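Local atomic coordinates of transcobalamin-1 (Homo sapiens, PDB entry 4KKI), a protein that binds vitamin B12 with femtomolar affinity, protecting it from the acidic environment of the stomach. Residues A[59-63]-A[64-68]; A[96-99]-A[100-104]; A[159-163]-A[164-168]; A[171-175]-A[176-180]; A[196-199]-A[200-204]. All coordinates share one frame; numbering follows the deposited sequence.

All five contacts are local and lie in the alpha domain, the alpha6-alpha6 barrel, in series along the chain. Four lie along or at the ends of helices; contact 4 joins a turn and 3-10 segment to strand 178-179. Contact 1 ends helix 55-63 and packs on helix 92-102 of contact 2, centres about 12 Å apart. Contact 3 starts helix 163-169; contact 4 follows closely, its centre about 18 Å away. Helix 185-203 of contact 5 returns to contact 3, about 12 Å between centres. Contacts 1 and 4, about 32 Å apart by centres, lie on opposite sides of the chain's centre; Leu97 of contact 2 and Phe179 of contact 4 approach bound cyanocobalamin.

Contact 1 of 5, residues A[59-63]-A[64-68]; sequences LSLKL and VGIQI
Leu61 sends its two methyls over separate isoleucines just beyond the end of its helix: CD2 meets Ile66 CG2 at 3.9 Å, and CD1 meets Ile68 CG1 at 3.6 Å. The backbone between them forms a Schellman motif that terminates helix 55-63. Its two defining bonds run from Ile66 N to Leu61 O (2.8 Å) and from Gly65 N to Lys62 O (3.1 Å), and Gly65 occupies the C-prime position with positive phi (72°). Leu61 O is gripped twice, because Val64 N also donates to it, from the face of the carbonyl plane opposite to Ile66 N. With chi1 at -67°, Leu61 CG is anti to the carbonyl carbon and beside its own backbone N, and the leucine crosses both isoleucines obliquely. Replacing Leu61 with alanine would probably cost Ile66 and Ile68 their shared apolar partner and open a gap beside them, while the backbone bonds could persist. Ser60 OG is bonded to Ala288 O of helix 284-294, and Met43 of helix 37-45 also touches Leu61. Val64 CG2 rests 3.2 Å from Leu61 O.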
loop_
_atom_site.group_PDB
_atom_site.type_symbol
_atom_site.label_atom_id
_atom_site.label_comp_id
_atom_site.label_asym_id
_atom_site.label_seq_id
_atom_site.Cartn_x
_atom_site.Cartn_y
_atom_site.Cartn_z
ATOM N N LEU A 59 4.601 0.353 -12.258
ATOM C CA LEU A 59 4.383 1.735 -11.835
ATOM C C LEU A 59 5.594 2.268 -11.077
ATOM O O LEU A 59 6.077 3.365 -11.349
ATOM C CB LEU A 59 3.138 1.840 -10.951
ATOM C CG LEU A 59 2.930 3.158 -10.194
ATOM C CD1 LEU A 59 2.906 4.348 -11.142
ATOM C CD2 LEU A 59 1.652 3.112 -9.370
ATOM N N SER A 60 6.076 1.473 -10.129
ATOM C CA SER A 60 7.223 1.835 -9.310
ATOM C C SER A 60 8.464 2.088 -10.163
ATOM O O SER A 60 9.169 3.080 -9.977
ATOM C CB SER A 60 7.500 0.720 -8.299
ATOM O OG SER A 60 8.702 0.951 -7.590
ATOM N N LEU A 61 8.720 1.184 -11.101
ATOM C CA LEU A 61 9.895 1.267 -11.963
ATOM C C LEU A 61 9.845 2.449 -12.928
ATOM O O LEU A 61 10.826 3.180 -13.075
ATOM C CB LEU A 61 10.070 -0.042 -12.736
ATOM C CG LEU A 61 10.434 -1.240 -11.857
ATOM C CD1 LEU A 61 10.305 -2.544 -12.622
ATOM C CD2 LEU A 61 11.843 -1.075 -11.309
ATOM N N LYS A 62 8.706 2.632 -13.588
ATOM C CA LYS A 62 8.558 3.713 -14.560
ATOM C C LYS A 62 8.690 5.072 -13.880
ATOM O O LYS A 62 9.170 6.037 -14.476
ATOM C CB LYS A 62 7.222 3.597 -15.302
ATOM C CG LYS A 62 7.089 2.324 -16.131
ATOM C CD LYS A 62 6.737 2.619 -17.580
ATOM C CE LYS A 62 5.350 3.225 -17.711
ATOM N NZ LYS A 62 5.009 3.495 -19.136
ATOM N N LEU A 63 8.281 5.127 -12.618
ATOM C CA LEU A 63 8.332 6.353 -11.835
ATOM C C LEU A 63 9.767 6.824 -11.589
ATOM O O LEU A 63 10.021 8.021 -11.454
ATOM C CB LEU A 63 7.608 6.142 -10.508
ATOM C CG LEU A 63 7.064 7.389 -9.820
ATOM C CD1 LEU A 63 6.250 8.226 -10.795
ATOM C CD2 LEU A 63 6.218 6.968 -8.638
ATOM N N VAL A 64 10.701 5.881 -11.534
ATOM C CA VAL A 64 12.110 6.218 -11.350
ATOM C C VAL A 64 12.900 6.080 -12.654
ATOM O O VAL A 64 14.127 5.978 -12.645
ATOM C CB VAL A 64 12.757 5.377 -10.227
ATOM C CG1 VAL A 64 12.013 5.593 -8.918
ATOM C CG2 VAL A 64 12.763 3.903 -10.591
ATOM N N GLY A 65 12.187 6.083 -13.775
ATOM C CA GLY A 65 12.819 6.050 -15.082
ATOM C C GLY A 65 13.432 4.703 -15.401
ATOM O O GLY A 65 14.506 4.618 -15.991
ATOM N N ILE A 66 12.750 3.640 -14.996
ATOM C CA ILE A 66 13.216 2.294 -15.287
ATOM C C ILE A 66 12.152 1.505 -16.039
ATOM O O ILE A 66 11.004 1.413 -15.603
ATOM C CB ILE A 66 13.591 1.534 -14.010
ATOM C CG1 ILE A 66 14.773 2.207 -13.311
ATOM C CG2 ILE A 66 13.935 0.092 -14.339
ATOM C CD1 ILE A 66 15.202 1.500 -12.042
ATOM N N GLN A 67 12.535 0.946 -17.180
ATOM C CA GLN A 67 11.628 0.107 -17.948
ATOM C C GLN A 67 12.122 -1.331 -17.945
ATOM O O GLN A 67 13.281 -1.594 -18.242
ATOM C CB GLN A 67 11.496 0.631 -19.376
ATOM C CG GLN A 67 11.026 2.074 -19.450
ATOM C CD GLN A 67 10.859 2.563 -20.873
ATOM O OE1 GLN A 67 11.753 3.197 -21.433
ATOM N NE2 GLN A 67 9.707 2.269 -21.468
ATOM N N ILE A 68 11.244 -2.256 -17.574
ATOM C CA ILE A 68 11.573 -3.674 -17.592
ATOM C C ILE A 68 10.570 -4.398 -18.476
ATOM O O ILE A 68 9.400 -4.532 -18.119
ATOM C CB ILE A 68 11.549 -4.287 -16.181
ATOM C CG1 ILE A 68 12.564 -3.581 -15.279
ATOM C CG2 ILE A 68 11.841 -5.779 -16.244
ATOM C CD1 ILE A 68 13.991 -3.681 -15.773
#

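Contact 2 of 5, residues A[96-99]-A[100-104]; sequences ALII and LALGV
The final turns of helix 92-102, one of the helices of the alpha-barrel domain, hold this contact, in which regular i to i+4 bonding gives way at Gly103. Leu100 N donates to Ala96 O and Leu102 N to Ile98 O; between them, the bond from Ala101 N to Leu97 O is 2.8 Å long and bends little, at 165°. The next one, Gly103 N to Ile99 O, is weak, with an N-H...O angle of only 120°, and Gly103 is where the backbone leaves helical angles. Between side chains, the clearest touch is Ile98 CG2 against Leu102 CD1 at 3.7 Å. These two side chains lie next to each other and point the same way, one turn apart, and both reach Ile79 of helix 69-85 and Leu118 of helix 118-135. Ile98 CG2 is anti to the backbone N, which carries this branch forward along the helix to the leucine. Leu97 CD2 and Leu100 CD1 come no closer than 4.4 Å, a looser pairing. Leu97 also lies next to the bound cyanocobalamin, whereas Ala96 packs on Leu149 and Ala153 of helix 144-156, so the helix is enclosed from several sides. Leu100 folds back over the preceding turn as well, leaving its CG 3.2 Å from Ala96 O.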
loop_
_atom_site.group_PDB
_atom_site.type_symbol
_atom_site.label_atom_id
_atom_site.label_comp_id
_atom_site.label_asym_id
_atom_site.label_seq_id
_atom_site.Cartn_x
_atom_site.Cartn_y
_atom_site.Cartn_z
ATOM N N ALA A 96 -7.322 2.245 -10.175
ATOM C CA ALA A 96 -6.534 3.460 -9.998
ATOM C C ALA A 96 -5.055 3.194 -10.273
ATOM O O ALA A 96 -4.407 3.955 -10.987
ATOM C CB ALA A 96 -6.726 4.024 -8.596
ATOM N N LEU A 97 -4.530 2.109 -9.710
ATOM C CA LEU A 97 -3.133 1.739 -9.931
ATOM C C LEU A 97 -2.867 1.405 -11.394
ATOM O O LEU A 97 -1.796 1.705 -11.919
ATOM C CB LEU A 97 -2.732 0.558 -9.046
ATOM C CG LEU A 97 -2.482 0.863 -7.568
ATOM C CD1 LEU A 97 -2.208 -0.420 -6.802
ATOM C CD2 LEU A 97 -1.327 1.841 -7.404
ATOM N N ILE A 98 -3.842 0.778 -12.044
ATOM C CA ILE A 98 -3.715 0.440 -13.456
ATOM C C ILE A 98 -3.553 1.705 -14.284
ATOM O O ILE A 98 -2.657 1.802 -15.123
ATOM C CB ILE A 98 -4.927 -0.363 -13.958
ATOM C CG1 ILE A 98 -4.886 -1.779 -13.385
ATOM C CG2 ILE A 98 -4.948 -0.420 -15.481
ATOM C CD1 ILE A 98 -6.058 -2.634 -13.791
ATOM N N ILE A 99 -4.414 2.682 -14.023
ATOM C CA ILE A 99 -4.369 3.953 -14.727
ATOM C C ILE A 99 -3.044 4.672 -14.468
ATOM O O ILE A 99 -2.433 5.210 -15.392
ATOM C CB ILE A 99 -5.556 4.856 -14.330
ATOM C CG1 ILE A 99 -6.877 4.182 -14.718
ATOM C CG2 ILE A 99 -5.433 6.227 -14.982
ATOM C CD1 ILE A 99 -8.118 4.948 -14.309
ATOM N N LEU A 100 -2.599 4.662 -13.214
ATOM C CA LEU A 100 -1.343 5.308 -12.850
ATOM C C LEU A 100 -0.165 4.644 -13.553
ATOM O O LEU A 100 0.685 5.324 -14.124
ATOM C CB LEU A 100 -1.130 5.288 -11.335
ATOM C CG LEU A 100 -2.109 6.104 -10.486
ATOM C CD1 LEU A 100 -1.848 5.863 -9.006
ATOM C CD2 LEU A 100 -2.023 7.587 -10.818
ATOM N N ALA A 101 -0.129 3.316 -13.514
ATOM C CA ALA A 101 0.939 2.559 -14.160
ATOM C C ALA A 101 0.971 2.772 -15.675
ATOM O O ALA A 101 2.042 2.842 -16.273
ATOM C CB ALA A 101 0.810 1.079 -13.837
ATOM N N LEU A 102 -0.203 2.878 -16.290
ATOM C CA LEU A 102 -0.285 3.039 -17.738
ATOM C C LEU A 102 0.034 4.463 -18.184
ATOM O O LEU A 102 0.353 4.698 -19.349
ATOM C CB LEU A 102 -1.670 2.633 -18.255
ATOM C CG LEU A 102 -1.999 1.139 -18.306
ATOM C CD1 LEU A 102 -3.469 0.924 -18.637
ATOM C CD2 LEU A 102 -1.111 0.424 -19.317
ATOM N N GLY A 103 -0.048 5.411 -17.258
ATOM C CA GLY A 103 0.099 6.809 -17.614
ATOM C C GLY A 103 1.160 7.581 -16.857
ATOM O O GLY A 103 1.037 8.797 -16.701
ATOM N N VAL A 104 2.194 6.886 -16.385
ATOM C CA VAL A 104 3.317 7.540 -15.712
ATOM C C VAL A 104 3.913 8.579 -16.652
ATOM O O VAL A 104 4.263 9.690 -16.245
ATOM C CB VAL A 104 4.416 6.532 -15.317
ATOM C CG1 VAL A 104 5.569 7.239 -14.621
ATOM C CG2 VAL A 104 3.849 5.447 -14.427
#

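Contact 3 of 5, residues A[159-163]-A[164-168]; sequences GNYST and AEVVN
The Tyr161 ring approaches Val166 obliquely, its CD2 lying 4.3 Å from Val166 CG2. Outside the contact, residues touching this side chain include Leu154 and Cys155 of helix 144-156, Val198 and Ser201 of helix 185-203, and Ile207 of a loop. The first torsion stands the ring up between the backbone N and the carbonyl carbon, directing it into this interhelical position. Immediately after it the chain enters helix 163-169, and Ser162 is the N-cap. Ser162 OG accepts from Glu165 N at 3.2 Å, the N-H...O angle being 152°; it lies anti to its own backbone N (chi1 176°), a setting that swings the oxygen over the first turn. The backbone carbonyl oxygen, Ser162 O, takes the next amide, Val166 N, at 3.2 Å. One residue further, Val167 N gives Thr163 O a nearly straight bond of 2.9 Å and 171°. Beside the capping bond, Ser162 CB and Glu165 CB meet at 3.7 Å. Val167 CG2 makes a separate carbon-oxygen contact with Thr163 O, and its side chain also touches the glycan carried by Asn216. Ser162 thus serves two successive amides with two different oxygens: the side-chain one supplies an acceptor for Glu165 N, a first-turn amide, while the backbone one takes the first regular i to i+4 bond of the helix.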
loop_
_atom_site.group_PDB
_atom_site.type_symbol
_atom_site.label_atom_id
_atom_site.label_comp_id
_atom_site.label_asym_id
_atom_site.label_seq_id
_atom_site.Cartn_x
_atom_site.Cartn_y
_atom_site.Cartn_z
ATOM N N GLY A 159 -9.799 13.448 -14.551
ATOM C CA GLY A 159 -11.070 12.761 -14.443
ATOM C C GLY A 159 -12.063 13.622 -13.690
ATOM O O GLY A 159 -11.678 14.582 -13.023
ATOM N N ASN A 160 -13.342 13.283 -13.794
ATOM C CA ASN A 160 -14.382 14.058 -13.132
ATOM C C ASN A 160 -14.626 13.578 -11.705
ATOM O O ASN A 160 -15.032 12.438 -11.482
ATOM C CB ASN A 160 -15.679 14.026 -13.945
ATOM C CG ASN A 160 -16.629 15.152 -13.577
ATOM O OD1 ASN A 160 -16.857 15.433 -12.400
ATOM N ND2 ASN A 160 -17.183 15.810 -14.590
ATOM N N TYR A 161 -14.368 14.457 -10.742
ATOM C CA TYR A 161 -14.596 14.154 -9.337
ATOM C C TYR A 161 -15.039 15.415 -8.605
ATOM O O TYR A 161 -14.671 16.525 -8.987
ATOM C CB TYR A 161 -13.329 13.583 -8.689
ATOM C CG TYR A 161 -12.149 14.531 -8.691
ATOM C CD1 TYR A 161 -11.322 14.635 -9.801
ATOM C CD2 TYR A 161 -11.860 15.320 -7.582
ATOM C CE1 TYR A 161 -10.245 15.497 -9.812
ATOM C CE2 TYR A 161 -10.782 16.188 -7.584
ATOM C CZ TYR A 161 -9.978 16.271 -8.704
ATOM O OH TYR A 161 -8.902 17.127 -8.727
ATOM N N SER A 162 -15.832 15.241 -7.554
ATOM C CA SER A 162 -16.305 16.373 -6.770
ATOM C C SER A 162 -15.316 16.719 -5.665
ATOM O O SER A 162 -15.016 15.888 -4.809
ATOM C CB SER A 162 -17.675 16.071 -6.163
ATOM O OG SER A 162 -18.102 17.134 -5.328
ATOM N N THR A 163 -14.809 17.948 -5.687
ATOM C CA THR A 163 -13.900 18.408 -4.648
ATOM C C THR A 163 -14.639 18.512 -3.320
ATOM O O THR A 163 -14.059 18.298 -2.257
ATOM C CB THR A 163 -13.282 19.773 -4.989
ATOM O OG1 THR A 163 -14.324 20.746 -5.124
ATOM C CG2 THR A 163 -12.495 19.692 -6.287
ATOM N N ALA A 164 -15.925 18.845 -3.393
ATOM C CA ALA A 164 -16.771 18.906 -2.209
ATOM C C ALA A 164 -16.853 17.531 -1.560
ATOM O O ALA A 164 -16.846 17.411 -0.335
ATOM C CB ALA A 164 -18.158 19.404 -2.576
ATOM N N GLU A 165 -16.924 16.499 -2.393
ATOM C CA GLU A 165 -16.946 15.122 -1.921
ATOM C C GLU A 165 -15.653 14.808 -1.174
ATOM O O GLU A 165 -15.662 14.122 -0.153
ATOM C CB GLU A 165 -17.111 14.162 -3.098
ATOM C CG GLU A 165 -17.905 12.909 -2.779
ATOM C CD GLU A 165 -19.400 13.151 -2.798
ATOM O OE1 GLU A 165 -19.963 13.294 -3.904
ATOM O OE2 GLU A 165 -20.011 13.203 -1.710
ATOM N N VAL A 166 -14.542 15.321 -1.695
ATOM C CA VAL A 166 -13.234 15.128 -1.079
ATOM C C VAL A 166 -13.152 15.826 0.275
ATOM O O VAL A 166 -12.747 15.224 1.271
ATOM C CB VAL A 166 -12.110 15.646 -1.996
ATOM C CG1 VAL A 166 -10.778 15.625 -1.270
ATOM C CG2 VAL A 166 -12.047 14.820 -3.271
ATOM N N VAL A 167 -13.544 17.096 0.303
ATOM C CA VAL A 167 -13.587 17.872 1.539
ATOM C C VAL A 167 -14.488 17.198 2.571
ATOM O O VAL A 167 -14.200 17.204 3.770
ATOM C CB VAL A 167 -14.089 19.311 1.273
ATOM C CG1 VAL A 167 -14.225 20.090 2.574
ATOM C CG2 VAL A 167 -13.153 20.029 0.316
ATOM N N ASN A 168 -15.573 16.598 2.093
ATOM C CA ASN A 168 -16.542 15.957 2.970
ATOM C C ASN A 168 -16.010 14.687 3.638
ATOM O O ASN A 168 -16.264 14.450 4.818
ATOM C CB ASN A 168 -17.828 15.646 2.198
ATOM C CG ASN A 168 -19.059 15.653 3.083
ATOM O OD1 ASN A 168 -20.005 16.402 2.840
ATOM N ND2 ASN A 168 -19.054 14.816 4.116
#

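Contact 4 of 5, residues A[171-175]-A[176-180]; sequences TPENK and NYYFG
Asn174 and Asn176 form the tight part of this contact, while the exposed Glu173 makes its looser, solvent side. Asn174 OD1 accepts two bonds from one residue: Asn176 ND2 donates to Asn174 OD1 at 2.7 Å, in the carbonyl plane and on a lone pair, and Asn176 N donates to it at 2.9 Å, tilted from that plane. The two amide groups lie nearly coplanar, 22° apart. Asn174 CG is anti to the backbone N (chi1 -171°), which carries the amide to the N-H groups of Asn176. A leucine in place of Asn174 would probably leave Asn176 N without this acceptor and the Asn176 amide with Gly138 O alone of the two partners described for its ND2. The bond from Asn176 N to Asn174 OD1 closes an Asx turn, and the backbone here links a type I beta turn, Thr171 to Asn174, to a short 3-10 segment that leads into strand 178-179. Tyr177 N bonds to Asn174 O at 3.2 Å, and Tyr178 N to Lys175 O at 2.9 Å. The Tyr177 ring presents its edge to Thr171 O, 3.1 Å from Tyr177 CE2, and its hydroxyl bonds to Phe170 O; Tyr144, a cobalamin-binding residue, meets this ring edge-to-face. Toward Glu173 the grip weakens. Tyr178 OH gives Pro172 O only a weak bond of 3.4 Å and has a stronger partner in Lys227 NZ. Glu173 OE1 stays 4.4 Å from Tyr178 OH. The Lys175 chain, extended beyond CG, leaves the contact to be held by Asn137 O.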
loop_
_atom_site.group_PDB
_atom_site.type_symbol
_atom_site.label_atom_id
_atom_site.label_comp_id
_atom_site.label_asym_id
_atom_site.label_seq_id
_atom_site.Cartn_x
_atom_site.Cartn_y
_atom_site.Cartn_z
ATOM N N THR A 171 -11.643 14.281 5.862
ATOM C CA THR A 171 -11.345 14.902 7.151
ATOM C C THR A 171 -10.456 13.997 8.001
ATOM O O THR A 171 -10.769 12.825 8.200
ATOM C CB THR A 171 -12.632 15.188 7.939
ATOM O OG1 THR A 171 -13.685 15.534 7.032
ATOM C CG2 THR A 171 -12.413 16.325 8.929
ATOM N N PRO A 172 -9.344 14.545 8.511
ATOM C CA PRO A 172 -8.340 13.794 9.276
ATOM C C PRO A 172 -8.903 13.060 10.494
ATOM O O PRO A 172 -8.263 12.134 10.994
ATOM C CB PRO A 172 -7.366 14.883 9.730
ATOM C CG PRO A 172 -7.501 15.948 8.705
ATOM C CD PRO A 172 -8.949 15.951 8.329
ATOM N N GLU A 173 -10.076 13.464 10.965
ATOM C CA GLU A 173 -10.672 12.829 12.134
ATOM C C GLU A 173 -11.564 11.649 11.752
ATOM O O GLU A 173 -12.080 10.948 12.622
ATOM C CB GLU A 173 -11.447 13.850 12.973
ATOM C CG GLU A 173 -10.589 14.998 13.500
ATOM C CD GLU A 173 -9.443 14.526 14.382
ATOM O OE1 GLU A 173 -9.618 13.526 15.109
ATOM O OE2 GLU A 173 -8.364 15.156 14.344
ATOM N N ASN A 174 -11.736 11.432 10.450
ATOM C CA ASN A 174 -12.529 10.310 9.958
ATOM C C ASN A 174 -11.955 8.981 10.430
ATOM O O ASN A 174 -10.741 8.779 10.413
ATOM C CB ASN A 174 -12.611 10.328 8.431
ATOM C CG ASN A 174 -13.599 9.312 7.888
ATOM O OD1 ASN A 174 -13.308 8.117 7.816
ATOM N ND2 ASN A 174 -14.775 9.786 7.494
ATOM N N LYS A 175 -12.839 8.079 10.843
ATOM C CA LYS A 175 -12.433 6.812 11.443
ATOM C C LYS A 175 -11.611 5.934 10.501
ATOM O O LYS A 175 -10.810 5.114 10.950
ATOM C CB LYS A 175 -13.662 6.040 11.931
ATOM C CG LYS A 175 -14.675 5.732 10.838
ATOM C CD LYS A 175 -15.840 4.913 11.372
ATOM C CE LYS A 175 -16.827 4.573 10.265
ATOM N NZ LYS A 175 -17.960 3.742 10.760
ATOM N N ASN A 176 -11.802 6.115 9.199
ATOM C CA ASN A 176 -11.152 5.263 8.209
ATOM C C ASN A 176 -9.648 5.480 8.088
ATOM O O ASN A 176 -8.968 4.757 7.359
ATOM C CB ASN A 176 -11.818 5.420 6.842
ATOM C CG ASN A 176 -13.218 4.849 6.813
ATOM O OD1 ASN A 176 -13.401 3.637 6.719
ATOM N ND2 ASN A 176 -14.217 5.722 6.892
ATOM N N TYR A 177 -9.135 6.477 8.800
ATOM C CA TYR A 177 -7.701 6.718 8.846
ATOM C C TYR A 177 -7.053 5.848 9.915
ATOM O O TYR A 177 -5.829 5.797 10.027
ATOM C CB TYR A 177 -7.412 8.190 9.145
ATOM C CG TYR A 177 -7.556 9.117 7.959
ATOM C CD1 TYR A 177 -6.627 9.106 6.927
ATOM C CD2 TYR A 177 -8.606 10.022 7.885
ATOM C CE1 TYR A 177 -6.747 9.962 5.845
ATOM C CE2 TYR A 177 -8.735 10.881 6.809
ATOM C CZ TYR A 177 -7.804 10.847 5.794
ATOM O OH TYR A 177 -7.935 11.704 4.724
ATOM N N TYR A 178 -7.884 5.164 10.697
ATOM C CA TYR A 178 -7.403 4.403 11.845
ATOM C C TYR A 178 -7.829 2.939 11.799
ATOM O O TYR A 178 -8.973 2.621 11.475
ATOM C CB TYR A 178 -7.897 5.044 13.147
ATOM C CG TYR A 178 -7.581 6.518 13.259
ATOM C CD1 TYR A 178 -8.452 7.475 12.754
ATOM C CD2 TYR A 178 -6.411 6.954 13.868
ATOM C CE1 TYR A 178 -8.167 8.823 12.850
ATOM C CE2 TYR A 178 -6.117 8.302 13.969
ATOM C CZ TYR A 178 -6.999 9.231 13.458
ATOM O OH TYR A 178 -6.717 10.573 13.553
ATOM N N PHE A 179 -6.894 2.051 12.117
ATOM C CA PHE A 179 -7.205 0.640 12.291
ATOM C C PHE A 179 -7.095 0.316 13.772
ATOM O O PHE A 179 -6.021 -0.023 14.264
ATOM C CB PHE A 179 -6.249 -0.231 11.479
ATOM C CG PHE A 179 -6.392 -0.062 9.995
ATOM C CD1 PHE A 179 -7.630 0.194 9.430
ATOM C CD2 PHE A 179 -5.287 -0.153 9.165
ATOM C CE1 PHE A 179 -7.766 0.353 8.064
ATOM C CE2 PHE A 179 -5.416 0.006 7.798
ATOM C CZ PHE A 179 -6.657 0.259 7.247
ATOM N N GLY A 180 -8.214 0.434 14.477
ATOM C CA GLY A 180 -8.216 0.312 15.921
ATOM C C GLY A 180 -7.835 1.638 16.547
ATOM O O GLY A 180 -8.499 2.652 16.325
#

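Contact 5 of 5, residues A[196-199]-A[200-204]; sequences TCVK and KSLIN
Val198 and Leu202, one turn apart near the end of helix 185-203, meet loosely, CG1 to CD1 at 4.3 Å. Chi1 of -82° places Leu202 CG beside its own backbone N, and the chain folds back so that CG lies 3.4 Å from Val198 O, the same carbonyl that accepts Leu202 N at 2.8 Å. Lys200 repeats this course: CG reaches to 3.2 Å from Thr196 O while the backbone N donates to that oxygen. Beyond CD, however, bends at chi3 and chi4 (84° and 62°) lead NZ away to bond a diethylene glycol molecule, probably from the crystallisation liquor. Lys199 bends once, at chi3, and its NZ bonds to Tyr257 OH. Ile203 CG1 comes to 3.2 Å from Lys199 O, so three side chains of the last turn each lie against the carbonyl four residues back. Ser201 N bonds to Cys197 O at 2.9 Å and Ile203 N to Lys199 O; Asn204 then leaves helical angles. Cys197, with SG anti to its backbone N, is joined by a disulfide to Cys155, which pins this helix to helix 144-156. Val198 and Lys199 pack on Ile217 of helix 213-229, while Val198 also touches Val151, setting the segment between those two neighbouring helices.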
loop_
_atom_site.group_PDB
_atom_site.type_symbol
_atom_site.label_atom_id
_atom_site.label_comp_id
_atom_site.label_asym_id
_atom_site.label_seq_id
_atom_site.Cartn_x
_atom_site.Cartn_y
_atom_site.Cartn_z
ATOM N N THR A 196 -2.848 16.708 -2.068
ATOM C CA THR A 196 -1.859 17.631 -2.610
ATOM C C THR A 196 -2.058 17.810 -4.109
ATOM O O THR A 196 -1.852 18.898 -4.650
ATOM C CB THR A 196 -0.429 17.141 -2.328
ATOM O OG1 THR A 196 -0.269 16.926 -0.919
ATOM C CG2 THR A 196 0.592 18.161 -2.797
ATOM N N CYS A 197 -2.467 16.738 -4.779
ATOM C CA CYS A 197 -2.752 16.808 -6.205
ATOM C C CYS A 197 -3.931 17.738 -6.467
ATOM O O CYS A 197 -3.891 18.556 -7.385
ATOM C CB CYS A 197 -3.034 15.417 -6.778
ATOM S SG CYS A 197 -3.431 15.423 -8.548
ATOM N N VAL A 198 -4.979 17.606 -5.658
ATOM C CA VAL A 198 -6.154 18.467 -5.777
ATOM C C VAL A 198 -5.777 19.927 -5.537
ATOM O O VAL A 198 -6.272 20.824 -6.220
ATOM C CB VAL A 198 -7.259 18.050 -4.791
ATOM C CG1 VAL A 198 -8.489 18.932 -4.963
ATOM C CG2 VAL A 198 -7.619 16.589 -4.990
ATOM N N LYS A 199 -4.894 20.153 -4.568
ATOM C CA LYS A 199 -4.385 21.491 -4.285
ATOM C C LYS A 199 -3.713 22.100 -5.514
ATOM O O LYS A 199 -4.029 23.222 -5.907
ATOM C CB LYS A 199 -3.413 21.460 -3.100
ATOM C CG LYS A 199 -4.092 21.330 -1.740
ATOM C CD LYS A 199 -3.193 20.656 -0.708
ATOM C CE LYS A 199 -1.892 21.415 -0.500
ATOM N NZ LYS A 199 -1.004 20.742 0.492
ATOM N N LYS A 200 -2.795 21.356 -6.122
ATOM C CA LYS A 200 -2.087 21.838 -7.302
ATOM C C LYS A 200 -3.066 22.059 -8.447
ATOM O O LYS A 200 -2.961 23.037 -9.187
ATOM C CB LYS A 200 -0.997 20.850 -7.723
ATOM C CG LYS A 200 0.005 20.541 -6.628
ATOM C CD LYS A 200 0.978 19.454 -7.044
ATOM C CE LYS A 200 2.122 20.021 -7.852
ATOM N NZ LYS A 200 2.914 20.987 -7.043
ATOM N N SER A 201 -4.028 21.151 -8.569
ATOM C CA SER A 201 -5.051 21.237 -9.602
ATOM C C SER A 201 -5.927 22.477 -9.426
ATOM O O SER A 201 -6.344 23.093 -10.406
ATOM C CB SER A 201 -5.911 19.973 -9.602
ATOM O OG SER A 201 -6.923 20.044 -10.589
ATOM N N LEU A 202 -6.199 22.837 -8.174
ATOM C CA LEU A 202 -6.975 24.036 -7.860
ATOM C C LEU A 202 -6.213 25.319 -8.178
ATOM O O LEU A 202 -6.767 26.254 -8.758
ATOM C CB LEU A 202 -7.384 24.038 -6.386
ATOM C CG LEU A 202 -8.620 23.219 -6.023
ATOM C CD1 LEU A 202 -8.825 23.191 -4.517
ATOM C CD2 LEU A 202 -9.843 23.786 -6.725
ATOM N N ILE A 203 -4.944 25.360 -7.783
ATOM C CA ILE A 203 -4.093 26.519 -8.023
ATOM C C ILE A 203 -3.858 26.714 -9.522
ATOM O O ILE A 203 -3.769 27.843 -10.007
ATOM C CB ILE A 203 -2.758 26.399 -7.254
ATOM C CG1 ILE A 203 -3.032 26.307 -5.748
ATOM C CG2 ILE A 203 -1.841 27.576 -7.560
ATOM C CD1 ILE A 203 -1.788 26.167 -4.895
ATOM N N ASN A 204 -3.775 25.607 -10.255
ATOM C CA ASN A 204 -3.747 25.662 -11.714
ATOM C C ASN A 204 -5.150 25.925 -12.252
ATOM O O ASN A 204 -6.047 26.314 -11.504
ATOM C CB ASN A 204 -3.195 24.360 -12.300
ATOM C CG ASN A 204 -1.778 24.063 -11.843
ATOM O OD1 ASN A 204 -1.034 24.964 -11.459
ATOM N ND2 ASN A 204 -1.399 22.792 -11.886
#